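Local coordinates for protein LSM2-LSM8 complex subunit lsm8 (Schizosaccharomyces pombe, PDB 6PPN) that forms part of the nuclear LSM2-LSM8 ring, which binds the cyclic phosphate end of U6 snRNA and takes part in spliceosome assembly, at residues Phe6-Val11 / Ser24-Asp29; Val11-Asn16 / Ala66-Val71; Ser37-Arg42 / Ile53-Tyr58. All coordinates share one frame; numbering follows the deposited sequence.

Contact 1: Phe6-Val11 / Ser24-Asp29; sequences FMEQRV and SLKGFD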
loop_
_atom_site.group_PDB
_atom_site.type_symbol
_atom_site.label_atom_id
_atom_site.label_comp_id
_atom_site.label_asym_id
_atom_site.label_seq_id
_atom_site.Cartn_x
_atom_site.Cartn_y
_atom_site.Cartn_z
ATOM N N PHE H 6 -24.731 4.764 3.760
ATOM C CA PHE H 6 -24.949 3.320 3.734
ATOM C C PHE H 6 -25.180 2.706 5.115
ATOM O O PHE H 6 -25.365 1.486 5.204
ATOM C CB PHE H 6 -23.752 2.611 3.095
ATOM C CG PHE H 6 -23.489 2.990 1.669
ATOM C CD1 PHE H 6 -24.444 3.624 0.909
ATOM C CD2 PHE H 6 -22.263 2.684 1.082
ATOM C CE1 PHE H 6 -24.191 3.958 -0.409
ATOM C CE2 PHE H 6 -22.000 3.005 -0.241
ATOM C CZ PHE H 6 -22.975 3.660 -0.993
ATOM N N MET H 7 -25.154 3.501 6.187
ATOM C CA MET H 7 -25.222 2.948 7.540
ATOM C C MET H 7 -26.479 2.102 7.763
ATOM O O MET H 7 -27.579 2.451 7.314
ATOM C CB MET H 7 -25.186 4.077 8.564
ATOM C CG MET H 7 -23.800 4.595 8.856
ATOM S SD MET H 7 -22.831 3.304 9.632
ATOM C CE MET H 7 -23.828 3.073 11.099
ATOM N N GLU H 8 -26.304 0.986 8.479
ATOM C CA GLU H 8 -27.383 0.085 8.876
ATOM C C GLU H 8 -28.061 -0.573 7.685
ATOM O O GLU H 8 -29.212 -1.008 7.788
ATOM C CB GLU H 8 -28.447 0.790 9.736
ATOM C CG GLU H 8 -27.909 1.569 10.910
ATOM C CD GLU H 8 -27.144 0.712 11.912
ATOM O OE1 GLU H 8 -27.402 -0.516 12.007
ATOM O OE2 GLU H 8 -26.252 1.278 12.590
ATOM N N GLN H 9 -27.399 -0.621 6.535
ATOM C CA GLN H 9 -27.966 -1.280 5.371
ATOM C C GLN H 9 -27.009 -2.351 4.868
ATOM O O GLN H 9 -25.818 -2.355 5.208
ATOM C CB GLN H 9 -28.267 -0.271 4.257
ATOM C CG GLN H 9 -29.214 0.834 4.700
ATOM C CD GLN H 9 -29.067 2.077 3.849
ATOM O OE1 GLN H 9 -29.621 2.164 2.744
ATOM N NE2 GLN H 9 -28.270 3.033 4.338
ATOM N N ARG H 10 -27.553 -3.273 4.064
ATOM C CA ARG H 10 -26.743 -4.311 3.437
ATOM C C ARG H 10 -25.799 -3.677 2.437
ATOM O O ARG H 10 -26.188 -2.818 1.647
ATOM C CB ARG H 10 -27.598 -5.357 2.737
ATOM C CG ARG H 10 -28.471 -6.153 3.680
ATOM C CD ARG H 10 -27.677 -6.858 4.800
ATOM N NE ARG H 10 -26.927 -8.042 4.368
ATOM C CZ ARG H 10 -26.319 -8.896 5.202
ATOM N NH1 ARG H 10 -26.373 -8.712 6.516
ATOM N NH2 ARG H 10 -25.655 -9.947 4.727
ATOM N N VAL H 11 -24.550 -4.089 2.498
ATOM C CA VAL H 11 -23.461 -3.452 1.792
ATOM C C VAL H 11 -22.570 -4.566 1.259
ATOM O O VAL H 11 -22.537 -5.665 1.816
ATOM C CB VAL H 11 -22.759 -2.518 2.793
ATOM C CG1 VAL H 11 -21.287 -2.740 2.834
ATOM C CG2 VAL H 11 -23.186 -1.067 2.562
ATOM N N SER H 24 -24.202 -6.043 6.976
ATOM C CA SER H 24 -24.797 -4.788 7.418
ATOM C C SER H 24 -23.737 -3.819 7.922
ATOM O O SER H 24 -22.909 -4.171 8.771
ATOM C CB SER H 24 -25.827 -5.065 8.494
ATOM O OG SER H 24 -26.757 -5.993 7.979
ATOM N N LEU H 25 -23.749 -2.595 7.398
ATOM C CA LEU H 25 -22.722 -1.638 7.800
ATOM C C LEU H 25 -23.099 -1.108 9.171
ATOM O O LEU H 25 -24.129 -0.442 9.329
ATOM C CB LEU H 25 -22.579 -0.512 6.782
ATOM C CG LEU H 25 -21.475 0.522 7.053
ATOM C CD1 LEU H 25 -20.112 -0.170 7.052
ATOM C CD2 LEU H 25 -21.473 1.620 6.010
ATOM N N LYS H 26 -22.291 -1.437 10.174
ATOM C CA LYS H 26 -22.554 -0.959 11.520
ATOM C C LYS H 26 -21.666 0.214 11.894
ATOM O O LYS H 26 -21.963 0.915 12.861
ATOM C CB LYS H 26 -22.373 -2.100 12.535
ATOM C CG LYS H 26 -23.128 -3.365 12.155
ATOM C CD LYS H 26 -24.653 -3.214 12.161
ATOM C CE LYS H 26 -25.235 -2.998 13.525
ATOM N NZ LYS H 26 -26.737 -2.778 13.459
ATOM N N GLY H 27 -20.608 0.477 11.145
ATOM C CA GLY H 27 -19.867 1.675 11.478
ATOM C C GLY H 27 -18.628 1.780 10.630
ATOM O O GLY H 27 -18.232 0.789 10.030
ATOM N N PHE H 28 -18.020 2.967 10.568
ATOM C CA PHE H 28 -16.809 3.185 9.808
ATOM C C PHE H 28 -16.052 4.336 10.455
ATOM O O PHE H 28 -16.582 5.052 11.307
ATOM C CB PHE H 28 -17.142 3.519 8.356
ATOM C CG PHE H 28 -17.923 4.780 8.205
ATOM C CD1 PHE H 28 -19.297 4.774 8.365
ATOM C CD2 PHE H 28 -17.288 5.974 7.921
ATOM C CE1 PHE H 28 -20.029 5.942 8.238
ATOM C CE2 PHE H 28 -17.998 7.142 7.797
ATOM C CZ PHE H 28 -19.388 7.136 7.953
ATOM N N ASP H 29 -14.822 4.564 10.009
ATOM C CA ASP H 29 -14.142 5.768 10.476
ATOM C C ASP H 29 -13.370 6.390 9.311
ATOM O O ASP H 29 -13.415 5.916 8.171
ATOM C CB ASP H 29 -13.236 5.440 11.674
ATOM C CG ASP H 29 -12.186 4.404 11.329
ATOM O OD1 ASP H 29 -11.740 4.409 10.177
ATOM O OD2 ASP H 29 -11.798 3.570 12.179
#

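Contact 2: Val11-Asn16 / Ala66-Val71; sequences VQVITN and AMVGLV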
loop_
_atom_site.group_PDB
_atom_site.type_symbol
_atom_site.label_atom_id
_atom_site.label_comp_id
_atom_site.label_asym_id
_atom_site.label_seq_id
_atom_site.Cartn_x
_atom_site.Cartn_y
_atom_site.Cartn_z
ATOM N N VAL H 11 -24.550 -4.089 2.498
ATOM C CA VAL H 11 -23.461 -3.452 1.792
ATOM C C VAL H 11 -22.570 -4.566 1.259
ATOM O O VAL H 11 -22.537 -5.665 1.816
ATOM C CB VAL H 11 -22.759 -2.518 2.793
ATOM C CG1 VAL H 11 -21.287 -2.740 2.834
ATOM C CG2 VAL H 11 -23.186 -1.067 2.562
ATOM N N GLN H 12 -21.862 -4.307 0.164
ATOM C CA GLN H 12 -21.006 -5.315 -0.451
ATOM C C GLN H 12 -19.616 -4.723 -0.616
ATOM O O GLN H 12 -19.429 -3.782 -1.380
ATOM C CB GLN H 12 -21.541 -5.786 -1.806
ATOM C CG GLN H 12 -20.494 -6.604 -2.592
ATOM C CD GLN H 12 -21.038 -7.230 -3.868
ATOM O OE1 GLN H 12 -21.827 -8.176 -3.821
ATOM N NE2 GLN H 12 -20.613 -6.705 -5.016
ATOM N N VAL H 13 -18.637 -5.295 0.069
ATOM C CA VAL H 13 -17.286 -4.756 0.109
ATOM C C VAL H 13 -16.426 -5.573 -0.826
ATOM O O VAL H 13 -16.449 -6.812 -0.774
ATOM C CB VAL H 13 -16.696 -4.811 1.528
ATOM C CG1 VAL H 13 -15.254 -4.297 1.485
ATOM C CG2 VAL H 13 -17.538 -3.982 2.516
ATOM N N ILE H 14 -15.667 -4.887 -1.675
ATOM C CA ILE H 14 -14.617 -5.500 -2.473
ATOM C C ILE H 14 -13.299 -5.074 -1.853
ATOM O O ILE H 14 -13.027 -3.867 -1.748
ATOM C CB ILE H 14 -14.665 -5.060 -3.938
ATOM C CG1 ILE H 14 -16.070 -5.217 -4.484
ATOM C CG2 ILE H 14 -13.692 -5.894 -4.735
ATOM C CD1 ILE H 14 -16.366 -6.572 -4.749
ATOM N N THR H 15 -12.477 -6.048 -1.474
ATOM C CA THR H 15 -11.214 -5.781 -0.809
ATOM C C THR H 15 -10.062 -5.838 -1.800
ATOM O O THR H 15 -10.214 -6.249 -2.962
ATOM C CB THR H 15 -10.997 -6.791 0.313
ATOM O OG1 THR H 15 -11.019 -8.090 -0.239
ATOM C CG2 THR H 15 -12.116 -6.737 1.278
ATOM N N ASN H 16 -8.884 -5.403 -1.330
ATOM C CA ASN H 16 -7.737 -5.320 -2.229
ATOM C C ASN H 16 -7.266 -6.686 -2.696
ATOM O O ASN H 16 -6.594 -6.765 -3.733
ATOM C CB ASN H 16 -6.582 -4.566 -1.566
ATOM C CG ASN H 16 -6.864 -3.069 -1.435
ATOM O OD1 ASN H 16 -7.958 -2.594 -1.773
ATOM N ND2 ASN H 16 -5.869 -2.318 -0.982
ATOM N N ALA H 66 -11.322 -1.649 -1.099
ATOM C CA ALA H 66 -11.346 -0.980 -2.396
ATOM C C ALA H 66 -12.674 -0.293 -2.653
ATOM O O ALA H 66 -12.717 0.887 -3.024
ATOM C CB ALA H 66 -11.060 -1.992 -3.528
ATOM N N MET H 67 -13.772 -1.006 -2.483
ATOM C CA MET H 67 -15.071 -0.436 -2.823
ATOM C C MET H 67 -16.063 -0.881 -1.792
ATOM O O MET H 67 -15.960 -2.003 -1.302
ATOM C CB MET H 67 -15.604 -0.932 -4.169
ATOM C CG MET H 67 -14.900 -0.372 -5.363
ATOM S SD MET H 67 -15.535 -1.302 -6.755
ATOM C CE MET H 67 -14.280 -2.577 -6.904
ATOM N N VAL H 68 -17.057 -0.035 -1.525
ATOM C CA VAL H 68 -18.230 -0.401 -0.723
ATOM C C VAL H 68 -19.479 -0.072 -1.540
ATOM O O VAL H 68 -19.752 1.100 -1.816
ATOM C CB VAL H 68 -18.265 0.335 0.628
ATOM C CG1 VAL H 68 -19.470 -0.124 1.438
ATOM C CG2 VAL H 68 -16.956 0.114 1.418
ATOM N N GLY H 69 -20.228 -1.089 -1.945
ATOM C CA GLY H 69 -21.430 -0.903 -2.742
ATOM C C GLY H 69 -22.665 -1.113 -1.884
ATOM O O GLY H 69 -22.668 -1.958 -1.003
ATOM N N LEU H 70 -23.709 -0.336 -2.138
ATOM C CA LEU H 70 -24.974 -0.508 -1.444
ATOM C C LEU H 70 -25.780 -1.536 -2.226
ATOM O O LEU H 70 -26.043 -1.336 -3.415
ATOM C CB LEU H 70 -25.714 0.827 -1.365
ATOM C CG LEU H 70 -27.024 0.879 -0.594
ATOM C CD1 LEU H 70 -26.747 0.732 0.895
ATOM C CD2 LEU H 70 -27.696 2.211 -0.838
ATOM N N VAL H 71 -26.154 -2.643 -1.586
ATOM C CA VAL H 71 -26.845 -3.682 -2.340
ATOM C C VAL H 71 -28.314 -3.294 -2.434
ATOM O O VAL H 71 -28.974 -2.987 -1.430
ATOM C CB VAL H 71 -26.634 -5.087 -1.739
ATOM C CG1 VAL H 71 -25.522 -5.092 -0.707
ATOM C CG2 VAL H 71 -27.882 -5.668 -1.192
#

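Contact 3: Ser37-Arg42 / Ile53-Tyr58; sequences SDSFER and IPLGVY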
loop_
_atom_site.group_PDB
_atom_site.type_symbol
_atom_site.label_atom_id
_atom_site.label_comp_id
_atom_site.label_asym_id
_atom_site.label_seq_id
_atom_site.Cartn_x
_atom_site.Cartn_y
_atom_site.Cartn_z
ATOM N N SER H 37 -21.822 -6.668 10.132
ATOM C CA SER H 37 -22.401 -7.744 10.923
ATOM C C SER H 37 -23.291 -8.603 10.045
ATOM O O SER H 37 -23.694 -8.188 8.955
ATOM C CB SER H 37 -23.188 -7.202 12.111
ATOM O OG SER H 37 -24.303 -6.470 11.664
ATOM N N ASP H 38 -23.582 -9.813 10.519
ATOM C CA ASP H 38 -24.276 -10.819 9.709
ATOM C C ASP H 38 -23.657 -10.935 8.321
ATOM O O ASP H 38 -24.349 -11.052 7.303
ATOM C CB ASP H 38 -25.767 -10.516 9.622
ATOM C CG ASP H 38 -26.471 -10.782 10.911
ATOM O OD1 ASP H 38 -26.505 -11.964 11.323
ATOM O OD2 ASP H 38 -26.938 -9.811 11.546
ATOM N N SER H 39 -22.343 -10.894 8.272
ATOM C CA SER H 39 -21.660 -10.849 6.993
ATOM C C SER H 39 -21.353 -12.249 6.469
ATOM O O SER H 39 -21.368 -13.252 7.193
ATOM C CB SER H 39 -20.356 -10.080 7.111
ATOM O OG SER H 39 -19.514 -10.811 7.964
ATOM N N PHE H 40 -21.088 -12.311 5.173
ATOM C CA PHE H 40 -20.667 -13.567 4.566
ATOM C C PHE H 40 -19.826 -13.223 3.349
ATOM O O PHE H 40 -19.892 -12.111 2.824
ATOM C CB PHE H 40 -21.870 -14.462 4.230
ATOM C CG PHE H 40 -22.861 -13.821 3.310
ATOM C CD1 PHE H 40 -23.930 -13.106 3.821
ATOM C CD2 PHE H 40 -22.725 -13.930 1.932
ATOM C CE1 PHE H 40 -24.849 -12.505 2.976
ATOM C CE2 PHE H 40 -23.645 -13.334 1.079
ATOM C CZ PHE H 40 -24.711 -12.626 1.603
ATOM N N GLU H 41 -18.973 -14.152 2.940
ATOM C CA GLU H 41 -18.173 -13.950 1.741
ATOM C C GLU H 41 -18.844 -14.680 0.599
ATOM O O GLU H 41 -19.403 -15.752 0.805
ATOM C CB GLU H 41 -16.747 -14.470 1.903
ATOM C CG GLU H 41 -15.984 -14.439 0.597
ATOM C CD GLU H 41 -14.495 -14.695 0.742
ATOM O OE1 GLU H 41 -13.769 -14.457 -0.246
ATOM O OE2 GLU H 41 -14.050 -15.110 1.833
ATOM N N ARG H 42 -18.777 -14.111 -0.599
ATOM C CA ARG H 42 -19.243 -14.778 -1.810
ATOM C C ARG H 42 -18.038 -15.078 -2.682
ATOM O O ARG H 42 -17.220 -14.186 -2.940
ATOM C CB ARG H 42 -20.221 -13.909 -2.606
ATOM C CG ARG H 42 -21.667 -14.155 -2.345
ATOM C CD ARG H 42 -22.523 -13.086 -3.048
ATOM N NE ARG H 42 -23.936 -13.281 -2.714
ATOM C CZ ARG H 42 -24.886 -12.369 -2.882
ATOM N NH1 ARG H 42 -24.586 -11.185 -3.382
ATOM N NH2 ARG H 42 -26.142 -12.647 -2.541
ATOM N N ILE H 53 -19.596 -18.199 2.366
ATOM C CA ILE H 53 -18.995 -18.538 3.654
ATOM C C ILE H 53 -19.543 -17.593 4.720
ATOM O O ILE H 53 -19.395 -16.378 4.590
ATOM C CB ILE H 53 -17.461 -18.471 3.591
ATOM C CG1 ILE H 53 -16.924 -19.499 2.588
ATOM C CG2 ILE H 53 -16.866 -18.740 4.953
ATOM C CD1 ILE H 53 -16.848 -19.001 1.175
ATOM N N PRO H 54 -20.131 -18.093 5.804
ATOM C CA PRO H 54 -20.588 -17.186 6.866
ATOM C C PRO H 54 -19.409 -16.639 7.648
ATOM O O PRO H 54 -18.507 -17.396 8.019
ATOM C CB PRO H 54 -21.449 -18.081 7.752
ATOM C CG PRO H 54 -21.597 -19.376 7.004
ATOM C CD PRO H 54 -20.431 -19.496 6.101
ATOM N N LEU H 55 -19.452 -15.331 7.962
ATOM C CA LEU H 55 -18.356 -14.663 8.649
ATOM C C LEU H 55 -18.731 -13.967 9.959
ATOM O O LEU H 55 -17.826 -13.610 10.723
ATOM C CB LEU H 55 -17.701 -13.636 7.715
ATOM C CG LEU H 55 -17.024 -14.174 6.445
ATOM C CD1 LEU H 55 -16.398 -13.003 5.668
ATOM C CD2 LEU H 55 -15.978 -15.164 6.817
ATOM N N GLY H 56 -20.010 -13.736 10.238
ATOM C CA GLY H 56 -20.355 -13.120 11.509
ATOM C C GLY H 56 -19.988 -11.650 11.497
ATOM O O GLY H 56 -20.242 -10.930 10.522
ATOM N N VAL H 57 -19.387 -11.178 12.596
ATOM C CA VAL H 57 -18.938 -9.793 12.694
ATOM C C VAL H 57 -17.527 -9.692 12.146
ATOM O O VAL H 57 -16.637 -10.451 12.551
ATOM C CB VAL H 57 -18.989 -9.288 14.144
ATOM C CG1 VAL H 57 -18.611 -7.838 14.168
ATOM C CG2 VAL H 57 -20.378 -9.498 14.765
ATOM N N TYR H 58 -17.324 -8.724 11.264
ATOM C CA TYR H 58 -16.135 -8.592 10.426
ATOM C C TYR H 58 -15.651 -7.167 10.542
ATOM O O TYR H 58 -16.388 -6.249 10.185
ATOM C CB TYR H 58 -16.465 -8.886 8.973
ATOM C CG TYR H 58 -15.431 -9.675 8.230
ATOM C CD1 TYR H 58 -15.035 -10.911 8.682
ATOM C CD2 TYR H 58 -14.898 -9.202 7.037
ATOM C CE1 TYR H 58 -14.118 -11.660 7.993
ATOM C CE2 TYR H 58 -13.975 -9.950 6.335
ATOM C CZ TYR H 58 -13.587 -11.171 6.826
ATOM O OH TYR H 58 -12.669 -11.929 6.137
HETATM O O HOH W 1 -12.439 -12.840 3.617
#

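Contact 1: Phe6-Val11 / Ser24-Asp29
L25, M7 and S24 bury the most surface here. The L25 side chain points at segment 6-11, with CG anti to the backbone N (chi1 -177°). Its CD2 methyl lies against CB of F6 at 3.8 Å. M7 first points away, but bends at chi2 and chi3 and curls back over the strand. Its sulfur sits over G27 CA and meets the F28 ring at its edge, a Met-aromatic contact. M7 CE ends 3.4 Å from the carbonyl O of K26. F6 to Q9 form a type II turn that leads into strand 10-15, part of the curled antiparallel sheet of the Sm fold. Two backbone bonds pin the turn to L25: E8 N to L25 O at 2.7 Å, and L25 N to Q9 O at 3.0 Å. S24 CA adds a CA-H...O contact to Q9 O. E8 OE1 offers its syn lone pair to K26 NZ in a 2.8 Å salt bridge. R10 folds back so that NH1 donates to S24 OG at 3.1 Å, and NH2 bonds D38 O. One face of its guanidinium lies toward S24 N. An alanine here would probably loosen the tie between S24 and D38, since both bonds come from the one guanidinium.

Contact 2: Val11-Asn16 / Ala66-Val71
Strands 11-15 and 66-71 run antiparallel, with axes 4.5 Å apart at closest and an angle of 159° between their directions. Q12 with G69 and I14 with M67 are hydrogen-bonded pairs. V11 with L70 and V13 with V68 are the non-hydrogen-bonded pairs. The shortest bond is Q12 N to G69 O at 2.7 Å, and the return bond from G69 N to Q12 O is nearly straight at 175°. At the far end the register slips in a classic beta bulge, with A66 and M67 set opposite the single residue I14. I14 O takes two N-H groups, A66 N at 2.9 Å and M67 N at 3.0 Å, both in its carbonyl plane. The A66 methyl is pressed close to the same oxygen.

The side chains divide between two faces. V11, V13, V68 and L70 share one. V11 slants across V68, and their CG1 methyls meet at 3.5 Å, tighter than usual for carbon. V13 meets V68 more loosely, CG2 to CG2 at 4.3 Å. V13 also packs on L34 and L36, which places this face against the interior of the domain. I14 and M67 run alongside each other on the other face, their tips in the same direction. The M67 chain bends at chi3 and brings CE 3.9 Å from I14 CB. Q12 extends from this face, and its NE2 bonds the backbone of a neighbouring subunit. V71 CG1 rests by the backbone of V11.

M67 to L70 also pair antiparallel with a strand of a neighbouring subunit. Such edge-to-edge pairing, which carries one sheet on into the next, is typical of Sm and LSm rings.

Contact 3: Ser37-Arg42 / Ile53-Tyr58
L55 lays its CD1 methyl over one face of the Y58 ring, 3.5 Å above the plane and displaced from the ring centre to its margin. With CG anti to the carbonyl carbon (chi1 -63°), its branch comes over the ring. The same methyl comes 4.1 Å from E41 CB, so L55 lies between the ring and the neighbouring strand. L55 CB touches S39 OG across the strand pair. S39 turns its hydroxyl into the crowded position between its own N and carbonyl carbon (chi1 65°). From there OG donates to G56 O at 2.7 Å, from above the carbonyl plane. S39 N reaches the same oxygen at 3.1 Å, in plane and on a lone pair. One carbonyl is thus gripped twice by one residue.

A classic beta bulge interrupts the hairpin of strands 39-43 and 51-56: S39 pairs with two residues, L55 and G56. L55 N bonds S39 O at 2.9 Å, while G56 N makes a weak bond to it. The chain turns corners at S37-D38 and at V57, as the bent strands of an Sm fold do. G56 has a positive phi (73°), which suits a residue without a side chain.

Beyond the bulge E41 and I53 are a hydrogen-bonded pair. E41 N donates to I53 O at 2.8 Å, and I53 N to E41 O. F40 CB lies close to I53 O. The F40 ring has R42 NE at its edge, in plane. E41 runs out extended, and its OE2 takes a weak bond from a water that also bonds Y58 OH at 2.7 Å. V57 and Y58 pair antiparallel with a strand of a neighbouring subunit, where an aromatic ring stacks on Y58.

How the contacts relate
All three contacts belong to one curled antiparallel sheet. Contacts 1 and 2 share V11 and use the two edges of strand 10-15, with centres 11 Å apart. F6 of contact 1 reaches over to contact 2, its CE2 3.3 Å from V68 O. Contact 3 lies within the loop that contact 2 closes, and follows contact 1 along the chain. S24 N is 3.0 Å from S37 O, a probable hydrogen bond joining contacts 1 and 3. Contacts 2 and 3 each extend to a neighbouring subunit by strand pairing. The nearest atoms of contacts 1, 2 and 3 are about 5, 6 and 12 Å from the bound RNA.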